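Local coordinates for protein putative GntR-family transcriptional regulator (Bordetella bronchiseptica RB50, PDB 3CNV) that probably senses a small-molecule effector through its UTRA ligand-binding domain and thereby regulates transcription as a member of the GntR family, at residues Phe5-Pro10 against His156-Leu161; Leu128-Arg133 against Arg147-Thr152. All blocks are in the same frame, centred on the assembly; numbering follows the deposited sequence.

Interaction 1 (Phe5-Pro10 against His156-Leu161); sequences FLRLAP and HYRNSL
Arg7 lays its aliphatic start on Tyr157 and sends its guanidinium on to Arg158 and Asn159. The CH-pi contact is nearly centred: Arg7 CB stands 3.6 Å from the centroid of the Tyr157 ring, 7° off the normal. Among side-chain hydrogen bonds, Arg7 NH1 donates twice, to Arg158 O at 3.1 Å, in the carbonyl plane on a lone pair, and to Asn159 OD1 at 3.0 Å, approaching from above the amide carbonyl plane. After a bend at chi2 (-57°), Arg7 CD lies over one face of the Arg158 guanidinium; Arg7 NE and Arg158 NH1, like charges, come within 3.6 Å of each other without bonding, and Asn162 O of the fourth subunit accepts from Arg158 NH1. Backbone bonds make a short antiparallel ladder: Ala9 and His156 exchange two, while Arg158 N reaches Arg7 O at 3.0 Å in a nearly straight bond (173°). Ala9 CB rests 3.6 Å from His156 NE2, and the ring's ND1 is bonded to Asp11. Tyr157 OH bonds Glu105 of strand 102-111, Leu8 packs on strands 59-69 and 141-150, and strand 155-161 continues as an antiparallel ladder into the second subunit.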
ATOM      1  N   PHE C   5       9.762   7.734  -0.047  1.00 10.87           N
ATOM      2  CA  PHE C   5       9.042   6.933  -1.061  1.00 11.50           C
ATOM      3  C   PHE C   5       9.855   5.931  -1.794  1.00 13.35           C
ATOM      4  O   PHE C   5       9.321   5.039  -2.444  1.00 16.13           O
ATOM      5  CB  PHE C   5       8.385   7.798  -2.114  1.00 12.92           C
ATOM      6  CG  PHE C   5       7.241   8.610  -1.613  1.00 12.17           C
ATOM      7  CD1 PHE C   5       6.174   8.009  -0.986  1.00  9.83           C
ATOM      8  CD2 PHE C   5       7.185   9.976  -1.860  1.00 14.65           C
ATOM      9  CE1 PHE C   5       5.128   8.722  -0.578  1.00 10.63           C
ATOM     10  CE2 PHE C   5       6.042  10.726  -1.447  1.00  7.74           C
ATOM     11  CZ  PHE C   5       5.062  10.107  -0.776  1.00  8.82           C
ATOM     12  N   LEU C   6      11.160   6.060  -1.669  1.00 13.14           N
ATOM     13  CA  LEU C   6      12.101   5.228  -2.447  1.00 12.93           C
ATOM     14  C   LEU C   6      11.929   3.770  -2.116  1.00 12.56           C
ATOM     15  O   LEU C   6      12.053   3.421  -0.955  1.00 10.47           O
ATOM     16  CB  LEU C   6      13.559   5.696  -2.151  1.00 14.12           C
ATOM     17  CG  LEU C   6      14.642   5.002  -3.007  1.00 16.26           C
ATOM     18  CD1 LEU C   6      14.482   5.414  -4.443  1.00 16.29           C
ATOM     19  CD2 LEU C   6      16.041   5.321  -2.527  1.00 15.48           C
ATOM     20  N   ARG C   7      11.735   2.910  -3.136  1.00 11.22           N
ATOM     21  CA  ARG C   7      11.442   1.488  -2.911  1.00 12.95           C
ATOM     22  C   ARG C   7      12.586   0.593  -3.400  1.00 14.15           C
ATOM     23  O   ARG C   7      12.511  -0.617  -3.426  1.00 12.71           O
ATOM     24  CB  ARG C   7      10.132   1.089  -3.636  1.00 11.87           C
ATOM     25  CG  ARG C   7       8.907   1.662  -3.069  1.00 15.54           C
ATOM     26  CD  ARG C   7       8.770   1.297  -1.585  1.00 18.08           C
ATOM     27  NE  ARG C   7       7.516   1.822  -1.229  1.00 21.71           N
ATOM     28  CZ  ARG C   7       6.353   1.368  -1.718  1.00 24.73           C
ATOM     29  NH1 ARG C   7       6.330   0.352  -2.609  1.00 27.85           N
ATOM     30  NH2 ARG C   7       5.229   1.974  -1.363  1.00 22.36           N
ATOM     31  N   LEU C   8      13.708   1.233  -3.697  1.00 18.12           N
ATOM     32  CA  LEU C   8      14.919   0.489  -4.067  1.00 19.70           C
ATOM     33  C   LEU C   8      15.441  -0.381  -2.921  1.00 20.27           C
ATOM     34  O   LEU C   8      15.533   0.027  -1.759  1.00 19.73           O
ATOM     35  CB  LEU C   8      16.006   1.411  -4.589  1.00 22.33           C
ATOM     36  CG  LEU C   8      16.104   1.533  -6.116  1.00 28.08           C
ATOM     37  CD1 LEU C   8      17.513   1.893  -6.392  1.00 31.09           C
ATOM     38  CD2 LEU C   8      15.800   0.254  -6.918  1.00 34.16           C
ATOM     39  N   ALA C   9      15.687  -1.635  -3.252  1.00 17.97           N
ATOM     40  CA  ALA C   9      16.189  -2.600  -2.296  1.00 15.93           C
ATOM     41  C   ALA C   9      17.217  -3.470  -2.964  1.00 14.82           C
ATOM     42  O   ALA C   9      17.097  -3.775  -4.164  1.00 12.51           O
ATOM     43  CB  ALA C   9      15.058  -3.454  -1.761  1.00 15.97           C
ATOM     44  N   PRO C  10      18.256  -3.881  -2.207  1.00 15.07           N
ATOM     45  CA  PRO C  10      19.227  -4.675  -2.899  1.00 14.90           C
ATOM     46  C   PRO C  10      18.801  -6.089  -3.145  1.00 15.34           C
ATOM     47  O   PRO C  10      18.016  -6.668  -2.386  1.00 13.86           O
ATOM     48  CB  PRO C  10      20.479  -4.667  -1.938  1.00 15.13           C
ATOM     49  CG  PRO C  10      19.943  -4.420  -0.607  1.00 15.27           C
ATOM     50  CD  PRO C  10      18.707  -3.515  -0.840  1.00 14.29           C
ATOM     51  N   HIS C 156      16.157  -3.862  -6.853  1.00 13.26           N
ATOM     52  CA  HIS C 156      14.782  -4.020  -7.330  1.00 13.36           C
ATOM     53  C   HIS C 156      13.928  -2.974  -6.625  1.00 14.42           C
ATOM     54  O   HIS C 156      14.343  -2.399  -5.618  1.00 15.58           O
ATOM     55  CB  HIS C 156      14.248  -5.481  -7.098  1.00 13.77           C
ATOM     56  CG  HIS C 156      14.283  -5.945  -5.670  1.00 15.62           C
ATOM     57  ND1 HIS C 156      15.386  -6.572  -5.142  1.00 15.59           N
ATOM     58  CD2 HIS C 156      13.386  -5.835  -4.649  1.00 15.92           C
ATOM     59  CE1 HIS C 156      15.176  -6.831  -3.861  1.00 16.91           C
ATOM     60  NE2 HIS C 156      13.986  -6.379  -3.526  1.00 12.87           N
ATOM     61  N   TYR C 157      12.724  -2.787  -7.147  1.00 12.65           N
ATOM     62  CA  TYR C 157      11.679  -1.992  -6.495  1.00 12.56           C
ATOM     63  C   TYR C 157      10.757  -2.961  -5.730  1.00 12.69           C
ATOM     64  O   TYR C 157      10.131  -3.793  -6.289  1.00 12.51           O
ATOM     65  CB  TYR C 157      10.923  -1.199  -7.594  1.00 12.27           C
ATOM     66  CG  TYR C 157       9.731  -0.402  -7.202  1.00 12.47           C
ATOM     67  CD1 TYR C 157       9.747   0.960  -7.360  1.00 15.20           C
ATOM     68  CD2 TYR C 157       8.589  -0.991  -6.747  1.00 15.03           C
ATOM     69  CE1 TYR C 157       8.705   1.744  -7.037  1.00 11.91           C
ATOM     70  CE2 TYR C 157       7.447  -0.173  -6.367  1.00 14.99           C
ATOM     71  CZ  TYR C 157       7.532   1.196  -6.555  1.00 14.40           C
ATOM     72  OH  TYR C 157       6.437   2.016  -6.250  1.00 16.91           O
ATOM     73  N   ARG C 158      10.717  -2.790  -4.431  1.00 14.39           N
ATOM     74  CA  ARG C 158       9.955  -3.617  -3.487  1.00 16.00           C
ATOM     75  C   ARG C 158       8.593  -3.041  -3.294  1.00 15.25           C
ATOM     76  O   ARG C 158       8.460  -1.845  -3.102  1.00 18.38           O
ATOM     77  CB  ARG C 158      10.675  -3.731  -2.125  1.00 16.37           C
ATOM     78  CG  ARG C 158      10.722  -2.405  -1.339  1.00 25.53           C
ATOM     79  CD  ARG C 158      11.487  -2.539   0.004  1.00 32.93           C
ATOM     80  NE  ARG C 158      11.576  -1.289   0.747  1.00 36.37           N
ATOM     81  CZ  ARG C 158      10.548  -0.479   1.073  1.00 43.59           C
ATOM     82  NH1 ARG C 158       9.279  -0.707   0.675  1.00 40.92           N
ATOM     83  NH2 ARG C 158      10.827   0.608   1.780  1.00 44.75           N
ATOM     84  N   ASN C 159       7.572  -3.880  -3.397  1.00 14.58           N
ATOM     85  CA  ASN C 159       6.201  -3.429  -3.233  1.00 15.79           C
ATOM     86  C   ASN C 159       5.384  -4.489  -2.488  1.00 15.87           C
ATOM     87  O   ASN C 159       5.306  -5.630  -2.949  1.00 16.49           O
ATOM     88  CB  ASN C 159       5.488  -3.143  -4.582  1.00 13.90           C
ATOM     89  CG  ASN C 159       4.227  -2.260  -4.423  1.00 16.69           C
ATOM     90  OD1 ASN C 159       4.110  -1.442  -3.487  1.00 15.36           O
ATOM     91  ND2 ASN C 159       3.340  -2.360  -5.401  1.00 15.98           N
ATOM     92  N   SER C 160       4.715  -4.079  -1.412  1.00 15.12           N
ATOM     93  CA  SER C 160       3.738  -4.944  -0.761  1.00 17.45           C
ATOM     94  C   SER C 160       2.368  -4.469  -1.123  1.00 17.98           C
ATOM     95  O   SER C 160       2.089  -3.243  -1.125  1.00 17.17           O
ATOM     96  CB  SER C 160       3.848  -4.893   0.778  1.00 18.18           C
ATOM     97  OG  SER C 160       5.027  -5.562   1.173  1.00 28.88           O
ATOM     98  N   LEU C 161       1.512  -5.443  -1.365  1.00 16.73           N
ATOM     99  CA  LEU C 161       0.150  -5.168  -1.805  1.00 16.71           C
ATOM    100  C   LEU C 161      -0.853  -5.842  -0.880  1.00 17.40           C
ATOM    101  O   LEU C 161      -0.695  -6.990  -0.527  1.00 12.83           O
ATOM    102  CB  LEU C 161      -0.083  -5.753  -3.197  1.00 17.37           C
ATOM    103  CG  LEU C 161       0.750  -5.287  -4.391  1.00 20.16           C
ATOM    104  CD1 LEU C 161       2.165  -5.986  -4.388  1.00 21.70           C
ATOM    105  CD2 LEU C 161      -0.021  -5.731  -5.621  1.00 17.44           C
TER
HETATM  106  O   HOH W   1       2.580   0.823  -2.443  1.00 28.81           O

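Interaction 2 (Leu128-Arg133 against Arg147-Thr152); sequences LLQVDR and RGLYLT
Val131 CG2 sits over one face of the Tyr150 ring, 4.1 Å from the centroid and 26° off its normal, which places the methyl toward the CE1 side. With CG anti to its own carbonyl carbon (chi1 -64°), Tyr150 starts its ring off toward Gly148, and the ring turns an edge to that residue, whose C lies in the ring plane. Lacking a side chain, Gly148 leaves room for the ring: a CB there would collide with Tyr150 CE1. On the same face of the sheet Leu129 CB meets Tyr150 CB, and Thr152 CG2 packs against Leu129 CB at 3.9 Å. On the opposite side of the sheet Leu128 spreads its two methyls, CD1 toward Leu149 CB and CD2 to Leu151 CD1.

Strands 127-137 and 141-150 form a beta hairpin within the six-stranded antiparallel sheet of the UTRA domain. Leu129-Tyr150 and Val131-Gly148 are its hydrogen-bonded pairs, each with two reciprocal bonds; the straightest joins Gly148 N to Val131 O at 2.8 Å (177°).

Gln130, Asp132, Arg147 and Leu149 share the face that Leu128 is on. Gln130 and Leu149 lie side by side, with Gln130 OE1 3.6 Å from Leu149 CD2, while Gln130 NE2 donates to the syn side of Asp132 OD2 at 2.9 Å. Asp132 and Arg147 also run side by side, but Asp132 OD1 touches the arginine's methylene CG, and it remains 4.4 Å from Arg147 NE, beyond a salt bridge. Their charges are paired with neighbouring strands instead: Asp132 OD2 with Arg108 of strand 102-111, and Arg147 NH2 with Asp65 of strand 59-69.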
ATOM      1  N   LEU C 128      15.690  -0.054 -18.361  1.00 12.99           N
ATOM      2  CA  LEU C 128      15.601   0.713 -17.105  1.00 12.99           C
ATOM      3  C   LEU C 128      14.138   0.689 -16.661  1.00 12.95           C
ATOM      4  O   LEU C 128      13.194   0.548 -17.496  1.00 13.12           O
ATOM      5  CB  LEU C 128      16.028   2.185 -17.288  1.00 11.84           C
ATOM      6  CG  LEU C 128      17.382   2.460 -17.903  1.00 13.25           C
ATOM      7  CD1 LEU C 128      17.600   4.022 -18.128  1.00 10.31           C
ATOM      8  CD2 LEU C 128      18.510   1.860 -17.013  1.00 12.86           C
ATOM      9  N   LEU C 129      13.972   0.772 -15.363  1.00 12.54           N
ATOM     10  CA  LEU C 129      12.650   0.898 -14.698  1.00 14.05           C
ATOM     11  C   LEU C 129      12.342   2.395 -14.583  1.00 15.62           C
ATOM     12  O   LEU C 129      13.100   3.173 -14.014  1.00 14.92           O
ATOM     13  CB  LEU C 129      12.610   0.252 -13.352  1.00 11.91           C
ATOM     14  CG  LEU C 129      11.300   0.369 -12.549  1.00 15.36           C
ATOM     15  CD1 LEU C 129      10.148  -0.378 -13.239  1.00 17.89           C
ATOM     16  CD2 LEU C 129      11.451  -0.044 -11.126  1.00 17.28           C
ATOM     17  N   GLN C 130      11.282   2.799 -15.261  1.00 14.95           N
ATOM     18  CA  GLN C 130      10.829   4.188 -15.177  1.00 15.03           C
ATOM     19  C   GLN C 130       9.682   4.265 -14.174  1.00 15.51           C
ATOM     20  O   GLN C 130       8.691   3.529 -14.241  1.00 16.30           O
ATOM     21  CB  GLN C 130      10.465   4.759 -16.544  1.00 14.94           C
ATOM     22  CG  GLN C 130       9.839   6.166 -16.516  1.00 14.97           C
ATOM     23  CD  GLN C 130       9.650   6.757 -17.925  1.00 22.97           C
ATOM     24  OE1 GLN C 130      10.606   6.952 -18.656  1.00 24.20           O
ATOM     25  NE2 GLN C 130       8.425   6.954 -18.318  1.00 27.15           N
ATOM     26  N   VAL C 131       9.876   5.130 -13.197  1.00 15.95           N
ATOM     27  CA  VAL C 131       8.907   5.404 -12.127  1.00 14.23           C
ATOM     28  C   VAL C 131       8.473   6.883 -12.276  1.00 15.29           C
ATOM     29  O   VAL C 131       9.204   7.822 -11.965  1.00 14.75           O
ATOM     30  CB  VAL C 131       9.469   5.143 -10.695  1.00 15.81           C
ATOM     31  CG1 VAL C 131       8.357   5.390  -9.612  1.00 12.70           C
ATOM     32  CG2 VAL C 131      10.084   3.668 -10.542  1.00 15.40           C
ATOM     33  N   ASP C 132       7.268   7.088 -12.781  1.00 15.01           N
ATOM     34  CA  ASP C 132       6.700   8.429 -12.853  1.00 16.25           C
ATOM     35  C   ASP C 132       5.783   8.700 -11.644  1.00 15.99           C
ATOM     36  O   ASP C 132       4.764   8.047 -11.482  1.00 18.64           O
ATOM     37  CB  ASP C 132       5.895   8.588 -14.172  1.00 17.68           C
ATOM     38  CG  ASP C 132       6.799   8.700 -15.407  1.00 22.13           C
ATOM     39  OD1 ASP C 132       7.821   9.420 -15.345  1.00 28.72           O
ATOM     40  OD2 ASP C 132       6.524   8.025 -16.433  1.00 27.69           O
ATOM     41  N   ARG C 133       6.137   9.679 -10.826  1.00 13.64           N
ATOM     42  CA  ARG C 133       5.462   9.946  -9.539  1.00 13.20           C
ATOM     43  C   ARG C 133       4.839  11.348  -9.498  1.00 12.73           C
ATOM     44  O   ARG C 133       5.448  12.338  -9.936  1.00 15.37           O
ATOM     45  CB  ARG C 133       6.503   9.834  -8.423  1.00 11.05           C
ATOM     46  CG  ARG C 133       5.939   9.980  -7.012  1.00 15.76           C
ATOM     47  CD  ARG C 133       6.968   9.998  -5.935  1.00 13.72           C
ATOM     48  NE  ARG C 133       7.783   8.799  -5.982  1.00 19.17           N
ATOM     49  CZ  ARG C 133       9.037   8.646  -5.591  1.00 15.76           C
ATOM     50  NH1 ARG C 133       9.726   9.633  -5.100  1.00 16.98           N
ATOM     51  NH2 ARG C 133       9.589   7.458  -5.719  1.00 19.01           N
ATOM     52  N   ARG C 147      10.179  11.989 -12.226  1.00 14.29           N
ATOM     53  CA  ARG C 147      10.426  10.885 -13.054  1.00 15.18           C
ATOM     54  C   ARG C 147      11.789  10.296 -12.781  1.00 14.70           C
ATOM     55  O   ARG C 147      12.843  10.958 -12.929  1.00 12.84           O
ATOM     56  CB  ARG C 147      10.382  11.228 -14.521  1.00 17.21           C
ATOM     57  CG  ARG C 147      10.739   9.962 -15.324  1.00 25.25           C
ATOM     58  CD  ARG C 147      10.824  10.200 -16.843  1.00 32.57           C
ATOM     59  NE  ARG C 147      11.226  11.562 -17.185  1.00 41.94           N
ATOM     60  CZ  ARG C 147      12.488  11.999 -17.304  1.00 44.46           C
ATOM     61  NH1 ARG C 147      13.515  11.199 -17.081  1.00 44.25           N
ATOM     62  NH2 ARG C 147      12.709  13.266 -17.648  1.00 47.43           N
ATOM     63  N   GLY C 148      11.747   9.040 -12.335  1.00 13.76           N
ATOM     64  CA  GLY C 148      12.936   8.334 -12.020  1.00 12.19           C
ATOM     65  C   GLY C 148      13.252   7.263 -13.060  1.00 13.95           C
ATOM     66  O   GLY C 148      12.389   6.587 -13.593  1.00 13.21           O
ATOM     67  N   LEU C 149      14.521   7.105 -13.308  1.00 13.46           N
ATOM     68  CA  LEU C 149      14.978   6.029 -14.160  1.00 12.80           C
ATOM     69  C   LEU C 149      15.997   5.273 -13.353  1.00 13.58           C
ATOM     70  O   LEU C 149      17.025   5.826 -12.975  1.00 12.92           O
ATOM     71  CB  LEU C 149      15.563   6.560 -15.497  1.00 13.92           C
ATOM     72  CG  LEU C 149      14.598   7.123 -16.551  1.00 16.44           C
ATOM     73  CD1 LEU C 149      15.460   8.032 -17.466  1.00 16.43           C
ATOM     74  CD2 LEU C 149      13.848   5.997 -17.374  1.00 15.06           C
ATOM     75  N   TYR C 150      15.697   3.993 -13.167  1.00 12.66           N
ATOM     76  CA  TYR C 150      16.399   3.118 -12.271  1.00 12.78           C
ATOM     77  C   TYR C 150      17.051   2.016 -13.052  1.00 12.68           C
ATOM     78  O   TYR C 150      16.450   1.339 -13.890  1.00 10.53           O
ATOM     79  CB  TYR C 150      15.440   2.442 -11.277  1.00 14.43           C
ATOM     80  CG  TYR C 150      14.704   3.337 -10.302  1.00 15.42           C
ATOM     81  CD1 TYR C 150      14.036   4.483 -10.710  1.00 19.61           C
ATOM     82  CD2 TYR C 150      14.614   2.991  -8.981  1.00 22.81           C
ATOM     83  CE1 TYR C 150      13.296   5.267  -9.791  1.00 21.73           C
ATOM     84  CE2 TYR C 150      13.883   3.782  -8.037  1.00 25.06           C
ATOM     85  CZ  TYR C 150      13.246   4.929  -8.464  1.00 19.33           C
ATOM     86  OH  TYR C 150      12.542   5.651  -7.544  1.00 19.29           O
ATOM     87  N   LEU C 151      18.315   1.821 -12.735  1.00 11.78           N
ATOM     88  CA  LEU C 151      19.070   0.665 -13.255  1.00 12.85           C
ATOM     89  C   LEU C 151      18.900  -0.441 -12.194  1.00 13.91           C
ATOM     90  O   LEU C 151      19.355  -0.327 -11.081  1.00 13.75           O
ATOM     91  CB  LEU C 151      20.536   1.004 -13.417  1.00 12.82           C
ATOM     92  CG  LEU C 151      21.432  -0.145 -13.835  1.00 12.92           C
ATOM     93  CD1 LEU C 151      21.016  -0.527 -15.299  1.00 12.35           C
ATOM     94  CD2 LEU C 151      22.887   0.276 -13.696  1.00 14.23           C
ATOM     95  N   THR C 152      18.159  -1.472 -12.559  1.00 14.66           N
ATOM     96  CA  THR C 152      17.737  -2.520 -11.634  1.00 15.07           C
ATOM     97  C   THR C 152      18.566  -3.782 -11.762  1.00 16.63           C
ATOM     98  O   THR C 152      18.056  -4.881 -11.652  1.00 18.60           O
ATOM     99  CB  THR C 152      16.220  -2.834 -11.793  1.00 15.04           C
ATOM    100  OG1 THR C 152      15.944  -3.224 -13.129  1.00 15.28           O
ATOM    101  CG2 THR C 152      15.431  -1.665 -11.503  1.00 14.42           C
TER

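From the N terminus, segment 5-10 comes first and pairs with the last strand: interaction 1 closes a loop of 145 residues that holds, in sequence, all six strands of the larger sheet. Interaction 2 lies within that loop and closes a much shorter one, the 13 residues between the hairpin segments. Strand 155-161 then follows strand 141-150 along the chain and brings the C-terminal end back to segment 5-10. The two contacts, with centres 12 Å apart, pack directly: Leu8 CG is 3.5 Å from Tyr150 CD2, and Tyr157 CB is 3.8 Å from Leu129 CD2. Through this packing the two-stranded sheet lies against the hairpin, and both contacts touch the second subunit.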